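Local coordinates for flagellar motor switch protein fliG (Aquifex aeolicus, PDB 3HJL), which probably forms part of the rotor-mounted switch complex of the flagellar motor, which contacts the components that set the direction of rotation, at residues V17-L22 and N29-L34; E107-E112 and E177-L182; L135-L140 and K162-L167. All coordinates share one frame; numbering follows the deposited sequence.

Overall arrangement
The three contacts are spread along an elongated, helical chain, and interaction 1 closes before the other two open. Interaction 1 stands alone near the N-terminal end, with its centre about 47 Å from that of interaction 2 and about 42 Å from that of interaction 3. The latter two are close neighbours, their centres about 16 Å apart, and interaction 3 is nested within the chain loop that interaction 2 closes. They touch directly: Ala179 CB rests 3.8 Å from Phe136 CE1, and Leu110 CD1 packs 3.7 Å from Gln139 O. Of the three, interaction 3 holds Arg163 of the EHPQR motif; interactions 1 and 2 lie away from it.

Interaction 1. Residues V17-L22 and N29-L34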
loop_
_atom_site.group_PDB
_atom_site.type_symbol
_atom_site.label_atom_id
_atom_site.label_comp_id
_atom_site.label_asym_id
_atom_site.label_seq_id
_atom_site.Cartn_x
_atom_site.Cartn_y
_atom_site.Cartn_z
ATOM N N VAL A 17 39.340 -10.674 -19.985
ATOM C CA VAL A 17 37.892 -10.826 -20.084
ATOM C C VAL A 17 37.490 -11.425 -21.432
ATOM O O VAL A 17 36.632 -12.302 -21.477
ATOM C CB VAL A 17 37.150 -9.489 -19.838
ATOM C CG1 VAL A 17 35.648 -9.670 -20.026
ATOM C CG2 VAL A 17 37.441 -8.960 -18.415
ATOM N N LEU A 18 38.121 -10.962 -22.517
ATOM C CA LEU A 18 37.898 -11.521 -23.856
ATOM C C LEU A 18 38.193 -13.016 -23.903
ATOM O O LEU A 18 37.380 -13.795 -24.415
ATOM C CB LEU A 18 38.755 -10.810 -24.914
ATOM C CG LEU A 18 38.307 -9.449 -25.449
ATOM C CD1 LEU A 18 39.380 -8.873 -26.399
ATOM C CD2 LEU A 18 36.962 -9.564 -26.180
ATOM N N LEU A 19 39.347 -13.411 -23.360
ATOM C CA LEU A 19 39.748 -14.829 -23.309
ATOM C C LEU A 19 38.626 -15.715 -22.737
ATOM O O LEU A 19 38.302 -16.765 -23.296
ATOM C CB LEU A 19 41.029 -14.997 -22.469
ATOM C CG LEU A 19 41.635 -16.407 -22.333
ATOM C CD1 LEU A 19 42.159 -16.909 -23.680
ATOM C CD2 LEU A 19 42.737 -16.415 -21.289
ATOM N N LEU A 20 38.020 -15.250 -21.653
ATOM C CA LEU A 20 36.965 -15.991 -20.966
ATOM C C LEU A 20 35.547 -15.830 -21.569
ATOM O O LEU A 20 34.718 -16.715 -21.396
ATOM C CB LEU A 20 36.952 -15.574 -19.495
ATOM C CG LEU A 20 38.264 -15.836 -18.745
ATOM C CD1 LEU A 20 38.315 -15.025 -17.470
ATOM C CD2 LEU A 20 38.424 -17.325 -18.469
ATOM N N SER A 21 35.299 -14.721 -22.283
ATOM C CA SER A 21 33.966 -14.355 -22.809
ATOM C C SER A 21 33.708 -14.714 -24.279
ATOM O O SER A 21 32.567 -14.969 -24.650
ATOM C CB SER A 21 33.739 -12.854 -22.633
ATOM O OG SER A 21 33.860 -12.477 -21.268
ATOM N N LEU A 22 34.752 -14.674 -25.109
ATOM C CA LEU A 22 34.651 -14.983 -26.544
ATOM C C LEU A 22 34.173 -16.416 -26.787
ATOM O O LEU A 22 34.338 -17.270 -25.922
ATOM C CB LEU A 22 36.015 -14.806 -27.249
ATOM C CG LEU A 22 36.540 -13.391 -27.545
ATOM C CD1 LEU A 22 38.008 -13.449 -27.899
ATOM C CD2 LEU A 22 35.757 -12.737 -28.672
ATOM N N ASN A 29 41.933 -21.325 -30.258
ATOM C CA ASN A 29 43.146 -20.966 -30.999
ATOM C C ASN A 29 44.070 -20.056 -30.187
ATOM O O ASN A 29 45.292 -20.181 -30.267
ATOM C CB ASN A 29 42.782 -20.280 -32.318
ATOM C CG ASN A 29 42.077 -21.215 -33.288
ATOM O OD1 ASN A 29 42.637 -22.226 -33.719
ATOM N ND2 ASN A 29 40.846 -20.869 -33.648
ATOM N N ILE A 30 43.475 -19.144 -29.416
ATOM C CA ILE A 30 44.228 -18.247 -28.543
ATOM C C ILE A 30 45.023 -19.060 -27.519
ATOM O O ILE A 30 46.219 -18.835 -27.349
ATOM C CB ILE A 30 43.292 -17.233 -27.802
ATOM C CG1 ILE A 30 42.629 -16.260 -28.797
ATOM C CG2 ILE A 30 44.071 -16.435 -26.763
ATOM C CD1 ILE A 30 41.579 -15.355 -28.161
ATOM N N VAL A 31 44.355 -20.023 -26.880
ATOM C CA VAL A 31 44.967 -20.895 -25.858
ATOM C C VAL A 31 46.145 -21.722 -26.407
ATOM O O VAL A 31 47.173 -21.878 -25.734
ATOM C CB VAL A 31 43.905 -21.862 -25.233
ATOM C CG1 VAL A 31 44.576 -22.957 -24.409
ATOM C CG2 VAL A 31 42.892 -21.085 -24.376
ATOM N N LYS A 32 45.985 -22.235 -27.626
ATOM C CA LYS A 32 47.017 -23.043 -28.293
ATOM C C LYS A 32 48.307 -22.265 -28.587
ATOM O O LYS A 32 49.407 -22.807 -28.438
ATOM C CB LYS A 32 46.460 -23.640 -29.592
ATOM C CG LYS A 32 45.411 -24.729 -29.377
ATOM C CD LYS A 32 44.527 -24.940 -30.612
ATOM C CE LYS A 32 45.319 -25.420 -31.823
ATOM N NZ LYS A 32 44.434 -25.689 -32.988
ATOM N N GLU A 33 48.165 -21.008 -29.015
ATOM C CA GLU A 33 49.320 -20.137 -29.314
ATOM C C GLU A 33 50.003 -19.588 -28.059
ATOM O O GLU A 33 51.209 -19.381 -28.045
ATOM C CB GLU A 33 48.887 -18.958 -30.176
ATOM C CG GLU A 33 48.420 -19.318 -31.562
ATOM C CD GLU A 33 48.146 -18.093 -32.389
ATOM O OE1 GLU A 33 49.111 -17.368 -32.708
ATOM O OE2 GLU A 33 46.972 -17.855 -32.730
ATOM N N LEU A 34 49.205 -19.279 -27.044
ATOM C CA LEU A 34 49.717 -18.786 -25.764
ATOM C C LEU A 34 50.397 -19.900 -24.962
ATOM O O LEU A 34 49.942 -21.043 -24.968
ATOM C CB LEU A 34 48.575 -18.193 -24.920
ATOM C CG LEU A 34 48.274 -16.689 -24.946
ATOM C CD1 LEU A 34 48.434 -16.054 -26.297
ATOM C CD2 LEU A 34 46.858 -16.467 -24.397
#
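Leu19 and Ile30 mark the nearest approach of the two backbones, with CA atoms 7.7 Å apart, and each segment includes the C-terminal end of its helix: Leu22 and Leu34 are the residues at which helical geometry is lost. Apolar side chains make up the whole contact, which buries 157 Å². Ile30 is its forked centre. Its short branch, CG2, meets Leu19 CD1 at 3.7 Å, while the longer branch carries CD1 to within 4.1 Å of Leu22 CD1, the two side chains crossing at about a right angle. The first torsion (chi1 -66°) aims the fork, setting CG1 beside the backbone N and CG2 anti to it, beside the carbonyl carbon, one branch for each leucine. Leu19 CD1 also approaches Val31 CG2, more loosely, at 4.3 Å. Helices 7-21 and 24-33 are consecutive in the chain, joined by a two-residue link, within the all-helical N-terminal domain of FliG. The last turn before the link is tied by a side chain: Ser21 OG donates to Val17 O at 2.8 Å, coming from above the carbonyl plane (41° out of it), while the backbone N of Ser21 gives the same oxygen a weak bond. One carbonyl thus receives two donors just where the helix stops. Beyond the pair, helix 36-47 touches both segments, Leu42 meeting Leu19 and Leu34 while Leu39 meets Val31. Ile68 of helix 54-70 lies against Leu22.

Interaction 2. Residues E107-E112 and E177-L182; sequences EKILKE and ELAQIL
Two long helices, 93-114 from the N-terminal side and 172-193 of the middle domain, pack here at a point where a small residue, Ala179, receives two larger side chains. Over these short segments the axes approach to 9.6 Å at an angle of 41°, and the CA atoms of Ile109 and Ala179 are 6.9 Å apart. The shortest side-chain approach is Ile109 CG2 to Ala179 CB, at 3.5 Å. Leu110 meets that same methyl from the next position along its helix, CD2 lying 4.0 Å from Ala179 CB. The longer arm of Ile109 turns to Gln180: chi1 -69° sets CG1 beside the backbone N and chi2 -58° swings CD1 to 3.8 Å from Gln180 CG, the two side chains crossing at about a right angle. CG2 also lies near that carbon. The chain of Gln180 is extended beyond CG, and its amide follows on past the isoleucine, NE2 also 3.8 Å from Ile109 CD1. With an alanine here both branches are lost, and Ala179 would probably keep only Leu110 from the opposite segment, while Gln180 would be left without its apolar partner and freer to turn. On the outer face of its helix Lys111 forms a long salt bridge with Glu107. Behind the second segment, Leu182 is buried against Leu121, Leu124 and Leu125 of helix 118-125, Leu178 touches Thr132 of helix 130-137, and Ile113, one turn beyond Ile109, carries the contact on to Ala179 and Leu182.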
loop_
_atom_site.group_PDB
_atom_site.type_symbol
_atom_site.label_atom_id
_atom_site.label_comp_id
_atom_site.label_asym_id
_atom_site.label_seq_id
_atom_site.Cartn_x
_atom_site.Cartn_y
_atom_site.Cartn_z
ATOM N N GLU A 107 12.030 -13.204 3.636
ATOM C CA GLU A 107 12.043 -13.980 4.881
ATOM C C GLU A 107 11.096 -13.393 5.930
ATOM O O GLU A 107 10.363 -14.129 6.583
ATOM C CB GLU A 107 13.465 -14.078 5.452
ATOM C CG GLU A 107 13.545 -14.789 6.819
ATOM C CD GLU A 107 14.970 -15.060 7.267
ATOM O OE1 GLU A 107 15.393 -14.487 8.292
ATOM O OE2 GLU A 107 15.672 -15.828 6.586
ATOM N N LYS A 108 11.116 -12.073 6.082
ATOM C CA LYS A 108 10.233 -11.378 7.025
ATOM C C LYS A 108 8.742 -11.607 6.681
ATOM O O LYS A 108 7.933 -11.851 7.555
ATOM C CB LYS A 108 10.578 -9.881 7.031
ATOM C CG LYS A 108 9.660 -8.975 7.861
ATOM C CD LYS A 108 10.164 -7.514 7.894
ATOM C CE LYS A 108 10.246 -6.851 6.496
ATOM N NZ LYS A 108 8.976 -6.932 5.697
ATOM N N ILE A 109 8.410 -11.517 5.405
ATOM C CA ILE A 109 7.058 -11.755 4.930
ATOM C C ILE A 109 6.611 -13.188 5.219
ATOM O O ILE A 109 5.529 -13.400 5.773
ATOM C CB ILE A 109 6.939 -11.448 3.403
ATOM C CG1 ILE A 109 7.078 -9.934 3.123
ATOM C CG2 ILE A 109 5.635 -11.932 2.855
ATOM C CD1 ILE A 109 6.053 -9.060 3.836
ATOM N N LEU A 110 7.456 -14.162 4.884
ATOM C CA LEU A 110 7.126 -15.573 5.107
ATOM C C LEU A 110 7.067 -15.949 6.604
ATOM O O LEU A 110 6.324 -16.851 6.981
ATOM C CB LEU A 110 8.073 -16.489 4.314
ATOM C CG LEU A 110 8.021 -16.389 2.763
ATOM C CD1 LEU A 110 9.038 -17.345 2.133
ATOM C CD2 LEU A 110 6.642 -16.658 2.157
ATOM N N LYS A 111 7.802 -15.231 7.458
ATOM C CA LYS A 111 7.675 -15.402 8.917
ATOM C C LYS A 111 6.300 -14.947 9.432
ATOM O O LYS A 111 5.759 -15.548 10.358
ATOM C CB LYS A 111 8.771 -14.644 9.668
ATOM C CG LYS A 111 10.117 -15.344 9.698
ATOM C CD LYS A 111 11.135 -14.510 10.478
ATOM C CE LYS A 111 12.495 -15.198 10.548
ATOM N NZ LYS A 111 13.448 -14.457 11.425
ATOM N N GLU A 112 5.761 -13.867 8.863
ATOM C CA GLU A 112 4.412 -13.409 9.195
ATOM C C GLU A 112 3.349 -14.408 8.751
ATOM O O GLU A 112 2.320 -14.557 9.419
ATOM C CB GLU A 112 4.127 -12.044 8.572
ATOM C CG GLU A 112 4.951 -10.910 9.144
ATOM C CD GLU A 112 4.657 -10.632 10.619
ATOM O OE1 GLU A 112 3.460 -10.539 11.005
ATOM O OE2 GLU A 112 5.634 -10.490 11.384
ATOM N N GLU A 177 5.134 -11.728 -3.286
ATOM C CA GLU A 177 3.926 -11.005 -3.682
ATOM C C GLU A 177 2.649 -11.800 -3.370
ATOM O O GLU A 177 1.678 -11.232 -2.910
ATOM C CB GLU A 177 3.991 -10.645 -5.174
ATOM C CG GLU A 177 2.736 -9.943 -5.749
ATOM C CD GLU A 177 2.379 -8.652 -5.028
ATOM O OE1 GLU A 177 3.294 -8.028 -4.463
ATOM O OE2 GLU A 177 1.193 -8.249 -5.060
ATOM N N LEU A 178 2.684 -13.107 -3.618
ATOM C CA LEU A 178 1.578 -14.040 -3.278
ATOM C C LEU A 178 1.296 -13.973 -1.749
ATOM O O LEU A 178 0.149 -13.868 -1.310
ATOM C CB LEU A 178 1.989 -15.481 -3.674
ATOM C CG LEU A 178 1.082 -16.473 -4.405
ATOM C CD1 LEU A 178 0.518 -15.904 -5.718
ATOM C CD2 LEU A 178 1.892 -17.739 -4.692
ATOM N N ALA A 179 2.367 -13.970 -0.966
ATOM C CA ALA A 179 2.288 -13.957 0.480
ATOM C C ALA A 179 1.741 -12.633 1.010
ATOM O O ALA A 179 0.922 -12.631 1.921
ATOM C CB ALA A 179 3.671 -14.263 1.074
ATOM N N GLN A 180 2.174 -11.521 0.416
ATOM C CA GLN A 180 1.679 -10.193 0.786
ATOM C C GLN A 180 0.192 -9.988 0.445
ATOM O O GLN A 180 -0.534 -9.354 1.208
ATOM C CB GLN A 180 2.541 -9.089 0.156
ATOM C CG GLN A 180 3.984 -9.068 0.676
ATOM C CD GLN A 180 4.732 -7.771 0.377
ATOM O OE1 GLN A 180 5.464 -7.675 -0.602
ATOM N NE2 GLN A 180 4.532 -6.775 1.214
ATOM N N ILE A 181 -0.248 -10.508 -0.699
ATOM C CA ILE A 181 -1.684 -10.502 -1.070
ATOM C C ILE A 181 -2.512 -11.348 -0.089
ATOM O O ILE A 181 -3.664 -11.012 0.213
ATOM C CB ILE A 181 -1.914 -11.030 -2.531
ATOM C CG1 ILE A 181 -1.382 -10.026 -3.567
ATOM C CG2 ILE A 181 -3.420 -11.327 -2.813
ATOM C CD1 ILE A 181 -2.083 -8.666 -3.558
ATOM N N LEU A 182 -1.918 -12.436 0.396
ATOM C CA LEU A 182 -2.567 -13.327 1.362
ATOM C C LEU A 182 -2.672 -12.598 2.725
ATOM O O LEU A 182 -3.716 -12.659 3.379
ATOM C CB LEU A 182 -1.794 -14.668 1.473
ATOM C CG LEU A 182 -2.557 -15.897 2.030
ATOM C CD1 LEU A 182 -1.932 -17.238 1.604
ATOM C CD2 LEU A 182 -2.672 -15.834 3.551
#

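Interaction 3. Residues L135-L140 and K162-L167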
loop_
_atom_site.group_PDB
_atom_site.type_symbol
_atom_site.label_atom_id
_atom_site.label_comp_id
_atom_site.label_asym_id
_atom_site.label_seq_id
_atom_site.Cartn_x
_atom_site.Cartn_y
_atom_site.Cartn_z
ATOM N N LEU A 135 4.087 -23.677 -5.403
ATOM C CA LEU A 135 5.112 -22.624 -5.370
ATOM C C LEU A 135 5.176 -21.924 -4.010
ATOM O O LEU A 135 6.264 -21.587 -3.536
ATOM C CB LEU A 135 4.875 -21.588 -6.491
ATOM C CG LEU A 135 5.289 -22.008 -7.903
ATOM C CD1 LEU A 135 4.517 -21.221 -8.985
ATOM C CD2 LEU A 135 6.794 -21.837 -8.060
ATOM N N PHE A 136 4.011 -21.681 -3.412
ATOM C CA PHE A 136 3.906 -21.050 -2.075
ATOM C C PHE A 136 4.417 -21.984 -0.966
ATOM O O PHE A 136 5.232 -21.578 -0.133
ATOM C CB PHE A 136 2.444 -20.665 -1.796
ATOM C CG PHE A 136 2.241 -19.863 -0.527
ATOM C CD1 PHE A 136 2.489 -18.505 -0.508
ATOM C CD2 PHE A 136 1.736 -20.460 0.621
ATOM C CE1 PHE A 136 2.281 -17.759 0.641
ATOM C CE2 PHE A 136 1.532 -19.718 1.786
ATOM C CZ PHE A 136 1.797 -18.368 1.790
ATOM N N LEU A 137 3.931 -23.226 -0.960
ATOM C CA LEU A 137 4.352 -24.212 0.031
ATOM C C LEU A 137 5.827 -24.590 -0.078
ATOM O O LEU A 137 6.445 -24.877 0.939
ATOM C CB LEU A 137 3.477 -25.481 -0.010
ATOM C CG LEU A 137 2.010 -25.372 0.446
ATOM C CD1 LEU A 137 1.399 -26.755 0.557
ATOM C CD2 LEU A 137 1.870 -24.651 1.761
ATOM N N SER A 138 6.398 -24.548 -1.287
ATOM C CA SER A 138 7.835 -24.834 -1.488
ATOM C C SER A 138 8.752 -23.933 -0.642
ATOM O O SER A 138 9.850 -24.342 -0.298
ATOM C CB SER A 138 8.243 -24.682 -2.965
ATOM O OG SER A 138 8.454 -23.314 -3.318
ATOM N N GLN A 139 8.291 -22.716 -0.327
ATOM C CA GLN A 139 9.068 -21.734 0.444
ATOM C C GLN A 139 8.812 -21.728 1.947
ATOM O O GLN A 139 9.477 -20.985 2.663
ATOM C CB GLN A 139 8.803 -20.321 -0.108
ATOM C CG GLN A 139 9.202 -20.130 -1.560
ATOM C CD GLN A 139 10.649 -20.446 -1.792
ATOM O OE1 GLN A 139 11.536 -19.670 -1.430
ATOM N NE2 GLN A 139 10.906 -21.609 -2.373
ATOM N N LEU A 140 7.860 -22.534 2.425
ATOM C CA LEU A 140 7.528 -22.588 3.848
ATOM C C LEU A 140 8.316 -23.697 4.537
ATOM O O LEU A 140 8.933 -24.520 3.879
ATOM C CB LEU A 140 6.032 -22.827 4.050
ATOM C CG LEU A 140 5.063 -21.789 3.495
ATOM C CD1 LEU A 140 3.624 -22.257 3.763
ATOM C CD2 LEU A 140 5.313 -20.419 4.084
ATOM N N LYS A 162 2.781 -33.394 -5.678
ATOM C CA LYS A 162 3.313 -33.812 -6.982
ATOM C C LYS A 162 3.959 -32.636 -7.710
ATOM O O LYS A 162 5.000 -32.792 -8.349
ATOM C CB LYS A 162 2.191 -34.385 -7.856
ATOM C CG LYS A 162 2.652 -34.969 -9.209
ATOM C CD LYS A 162 1.485 -35.221 -10.174
ATOM C CE LYS A 162 0.990 -33.916 -10.818
ATOM N NZ LYS A 162 -0.108 -34.131 -11.803
ATOM N N ARG A 163 3.295 -31.483 -7.660
ATOM C CA ARG A 163 3.794 -30.265 -8.300
ATOM C C ARG A 163 5.001 -29.681 -7.570
ATOM O O ARG A 163 5.899 -29.138 -8.210
ATOM C CB ARG A 163 2.681 -29.229 -8.464
ATOM C CG ARG A 163 1.748 -29.538 -9.633
ATOM C CD ARG A 163 0.724 -28.444 -9.840
ATOM N NE ARG A 163 0.410 -28.258 -11.268
ATOM C CZ ARG A 163 -0.685 -28.686 -11.901
ATOM N NH1 ARG A 163 -1.667 -29.312 -11.265
ATOM N NH2 ARG A 163 -0.814 -28.449 -13.206
ATOM N N ILE A 164 5.016 -29.786 -6.240
ATOM C CA ILE A 164 6.202 -29.446 -5.459
ATOM C C ILE A 164 7.374 -30.334 -5.890
ATOM O O ILE A 164 8.481 -29.838 -6.092
ATOM C CB ILE A 164 5.977 -29.610 -3.929
ATOM C CG1 ILE A 164 5.011 -28.535 -3.394
ATOM C CG2 ILE A 164 7.327 -29.485 -3.172
ATOM C CD1 ILE A 164 4.476 -28.822 -1.974
ATOM N N ALA A 165 7.104 -31.634 -6.050
ATOM C CA ALA A 165 8.103 -32.623 -6.485
ATOM C C ALA A 165 8.758 -32.287 -7.828
ATOM O O ALA A 165 9.955 -32.523 -8.018
ATOM C CB ALA A 165 7.465 -34.032 -6.553
ATOM N N THR A 166 7.966 -31.759 -8.756
ATOM C CA THR A 166 8.443 -31.438 -10.097
ATOM C C THR A 166 9.151 -30.074 -10.198
ATOM O O THR A 166 9.739 -29.775 -11.239
ATOM C CB THR A 166 7.282 -31.491 -11.119
ATOM O OG1 THR A 166 6.275 -30.543 -10.750
ATOM C CG2 THR A 166 6.667 -32.869 -11.146
ATOM N N LEU A 167 9.106 -29.256 -9.137
ATOM C CA LEU A 167 9.753 -27.932 -9.157
ATOM C C LEU A 167 11.254 -28.055 -9.285
ATOM O O LEU A 167 11.871 -28.883 -8.623
ATOM C CB LEU A 167 9.438 -27.104 -7.885
ATOM C CG LEU A 167 8.009 -26.576 -7.686
ATOM C CD1 LEU A 167 7.878 -25.810 -6.380
ATOM C CD2 LEU A 167 7.568 -25.698 -8.848
#
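Leu167 wedges between Leu135 and Ser138, its two methyl groups dividing the work. The tightest packing is where CD1 of Leu167 presses on Ser138 CB at 3.6 Å; CD2 meets Leu135 CD2 at 4.0 Å, the two leucines crossing obliquely. Although the bond from CA to CB of Leu135 leads away from the other segment, its chain bends back far enough for CD2 to make that contact. The serine that receives Leu167 is itself firmly held. At chi1 80° its OG stands between the backbone N and the carbonyl carbon, a placement that lets it donate to Leu135 O at 2.8 Å, from above the carbonyl plane. The same OG accepts Gln139 NE2 at 3.1 Å, nearly straight at 174° and in the plane of the amide. Donor and acceptor functions of one hydroxyl are thus both used, beside the type I beta turn from Leu137 to Leu140. Both segments belong to the FliG middle domain, and the second carries Arg163 of the EHPQR motif, a region that in related proteins is implicated in binding FliM. The guanidinium of Arg163 takes no part in the contact; instead it pairs with Glu159 in a salt bridge, while NE makes a weak hydrogen bond with Gln131. At Leu137 there is just a single-atom touch, Ile164 CD1 meeting its CB at 4.0 Å. Lys162, Ala165 and Thr166 form the solvent side of the second helix, where Thr166 OG1 bonds back to Arg163 O at 2.9 Å. On the buried side Leu137 packs on Ile148 and Ile149 of helix 142-150.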